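Local coordinates for ABC transporter periplasmic peptide-binding protein (Pseudoalteromonas, PDB 4QFL) that binds dipeptides such as Ala-Phe in the periplasm, probably delivering them to an ABC transporter for uptake, at residues A[104-109]-A[205-210]. Numbering follows the deposited sequence.
Sequences TAYFTP and QYPVGT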
loop_
_atom_site.group_PDB
_atom_site.type_symbol
_atom_site.label_atom_id
_atom_site.label_comp_id
_atom_site.label_asym_id
_atom_site.label_seq_id
_atom_site.Cartn_x
_atom_site.Cartn_y
_atom_site.Cartn_z
ATOM N N THR A 104 -3.446 -27.727 4.914
ATOM C CA THR A 104 -2.058 -27.563 4.554
ATOM C C THR A 104 -1.300 -28.689 5.215
ATOM O O THR A 104 -1.895 -29.508 5.916
ATOM C CB THR A 104 -1.501 -26.274 5.124
ATOM O OG1 THR A 104 -1.406 -26.414 6.546
ATOM C CG2 THR A 104 -2.400 -25.087 4.762
ATOM N N ALA A 105 0.016 -28.712 5.008
ATOM C CA ALA A 105 0.894 -29.696 5.639
ATOM C C ALA A 105 0.857 -29.595 7.162
ATOM O O ALA A 105 1.046 -30.584 7.846
ATOM C CB ALA A 105 2.326 -29.535 5.137
ATOM N N TYR A 106 0.597 -28.398 7.682
ATOM C CA TYR A 106 0.666 -28.148 9.111
ATOM C C TYR A 106 -0.707 -27.967 9.778
ATOM O O TYR A 106 -0.786 -27.810 10.995
ATOM C CB TYR A 106 1.578 -26.940 9.375
ATOM C CG TYR A 106 1.400 -25.835 8.350
ATOM C CD1 TYR A 106 0.455 -24.833 8.536
ATOM C CD2 TYR A 106 2.157 -25.809 7.187
ATOM C CE1 TYR A 106 0.273 -23.832 7.596
ATOM C CE2 TYR A 106 1.984 -24.809 6.243
ATOM C CZ TYR A 106 1.041 -23.826 6.457
ATOM O OH TYR A 106 0.861 -22.836 5.525
ATOM N N PHE A 107 -1.789 -28.007 8.994
ATOM C CA PHE A 107 -3.141 -27.782 9.540
ATOM C C PHE A 107 -4.260 -28.443 8.735
ATOM O O PHE A 107 -4.247 -28.425 7.505
ATOM C CB PHE A 107 -3.424 -26.279 9.677
ATOM C CG PHE A 107 -4.825 -25.944 10.166
ATOM C CD1 PHE A 107 -5.150 -26.019 11.514
ATOM C CD2 PHE A 107 -5.803 -25.509 9.276
ATOM C CE1 PHE A 107 -6.417 -25.686 11.957
ATOM C CE2 PHE A 107 -7.075 -25.173 9.720
ATOM C CZ PHE A 107 -7.379 -25.269 11.060
ATOM N N THR A 108 -5.220 -29.027 9.447
ATOM C CA THR A 108 -6.445 -29.553 8.856
ATOM C C THR A 108 -7.619 -29.080 9.702
ATOM O O THR A 108 -7.683 -29.385 10.903
ATOM C CB THR A 108 -6.474 -31.096 8.857
ATOM O OG1 THR A 108 -5.274 -31.607 8.264
ATOM C CG2 THR A 108 -7.680 -31.609 8.086
ATOM N N PRO A 109 -8.553 -28.332 9.085
ATOM C CA PRO A 109 -9.732 -27.808 9.788
ATOM C C PRO A 109 -10.642 -28.911 10.315
ATOM O O PRO A 109 -10.701 -29.985 9.720
ATOM C CB PRO A 109 -10.467 -27.012 8.699
ATOM C CG PRO A 109 -9.930 -27.530 7.399
ATOM C CD PRO A 109 -8.501 -27.876 7.684
ATOM N N GLN A 205 3.724 -17.063 9.653
ATOM C CA GLN A 205 4.732 -17.531 8.703
ATOM C C GLN A 205 4.229 -18.681 7.855
ATOM O O GLN A 205 4.600 -18.828 6.691
ATOM C CB GLN A 205 5.968 -18.017 9.441
ATOM C CG GLN A 205 6.631 -16.995 10.308
ATOM C CD GLN A 205 7.904 -17.536 10.897
ATOM O OE1 GLN A 205 8.927 -17.602 10.217
ATOM N NE2 GLN A 205 7.850 -17.949 12.164
ATOM N N TYR A 206 3.412 -19.523 8.468
ATOM C CA TYR A 206 2.806 -20.653 7.785
ATOM C C TYR A 206 1.314 -20.444 7.829
ATOM O O TYR A 206 0.642 -20.849 8.767
ATOM C CB TYR A 206 3.201 -21.956 8.458
ATOM C CG TYR A 206 4.673 -22.182 8.390
ATOM C CD1 TYR A 206 5.509 -21.673 9.367
ATOM C CD2 TYR A 206 5.239 -22.880 7.336
ATOM C CE1 TYR A 206 6.877 -21.872 9.316
ATOM C CE2 TYR A 206 6.605 -23.087 7.270
ATOM C CZ TYR A 206 7.421 -22.580 8.270
ATOM O OH TYR A 206 8.782 -22.769 8.231
ATOM N N PRO A 207 0.801 -19.782 6.799
ATOM C CA PRO A 207 -0.541 -19.221 6.806
ATOM C C PRO A 207 -1.626 -20.246 6.526
ATOM O O PRO A 207 -1.400 -21.260 5.844
ATOM C CB PRO A 207 -0.481 -18.206 5.669
ATOM C CG PRO A 207 0.490 -18.784 4.719
ATOM C CD PRO A 207 1.512 -19.513 5.537
ATOM N N VAL A 208 -2.810 -19.960 7.061
ATOM C CA VAL A 208 -4.017 -20.667 6.686
ATOM C C VAL A 208 -5.077 -19.649 6.333
ATOM O O VAL A 208 -5.446 -18.822 7.156
ATOM C CB VAL A 208 -4.539 -21.553 7.830
ATOM C CG1 VAL A 208 -5.885 -22.150 7.459
ATOM C CG2 VAL A 208 -3.529 -22.657 8.141
ATOM N N GLY A 209 -5.566 -19.706 5.099
ATOM C CA GLY A 209 -6.580 -18.781 4.644
ATOM C C GLY A 209 -7.752 -19.511 4.046
ATOM O O GLY A 209 -7.900 -20.714 4.225
ATOM N N THR A 210 -8.595 -18.781 3.331
ATOM C CA THR A 210 -9.723 -19.391 2.642
ATOM C C THR A 210 -9.614 -19.130 1.151
ATOM O O THR A 210 -10.547 -19.426 0.391
ATOM C CB THR A 210 -11.065 -18.826 3.138
ATOM O OG1 THR A 210 -11.069 -17.396 3.005
ATOM C CG2 THR A 210 -11.284 -19.191 4.590
#
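Thr104 and Tyr106 face Val208 and Tyr206 across two loop segments whose backbones stay well apart, with CA atoms 7.5 Å apart for Thr104 and Val208 and 7.9 Å for Tyr106 and Tyr206. Side chains from both loops fill the gap, chiefly Tyr106 and Val208. The Tyr106 ring reaches the other loop tip first, and OH donates a hydrogen bond to Pro207 O (2.8 Å), tilted 23° from the carbonyl plane. That oxygen sits at the ring edge, while Pro207 CD packs against the hydroxyl. Over one ring face lies Tyr206 CB, 3.6 Å from the Tyr106 centroid in a CH-pi contact. The Tyr206 ring, with CG anti to its carbonyl carbon (chi1 -63°), turns its own edge to the same face in a T-shaped pair with planes at 72°. Thr104 OG1 covers the opposite face of Tyr106, above its centre. The two residues are brought together in a type I beta turn at 104-107, whose own bond, Phe107 N to Thr104 O, is weak, while Thr104 N to Phe107 O (2.8 Å) ties the same two residues in the other direction. An ST turn, in which Thr104 OG1 accepts from Tyr106 N at 3.0 Å, is built into it. Beyond the reversal, Phe107 lays its CD2 corner against both methyls of Val208, with CG1 at 3.8 Å. Within this family 5 solute-binding protein, helix 188-196 flanks this contact: Tyr190 meets the Phe107 ring and Val208, and its OH hydrogen-bonds Tyr206 O. Next to Val208, Gly209 pairs its backbone with His102, so the two loops also meet just before the turn.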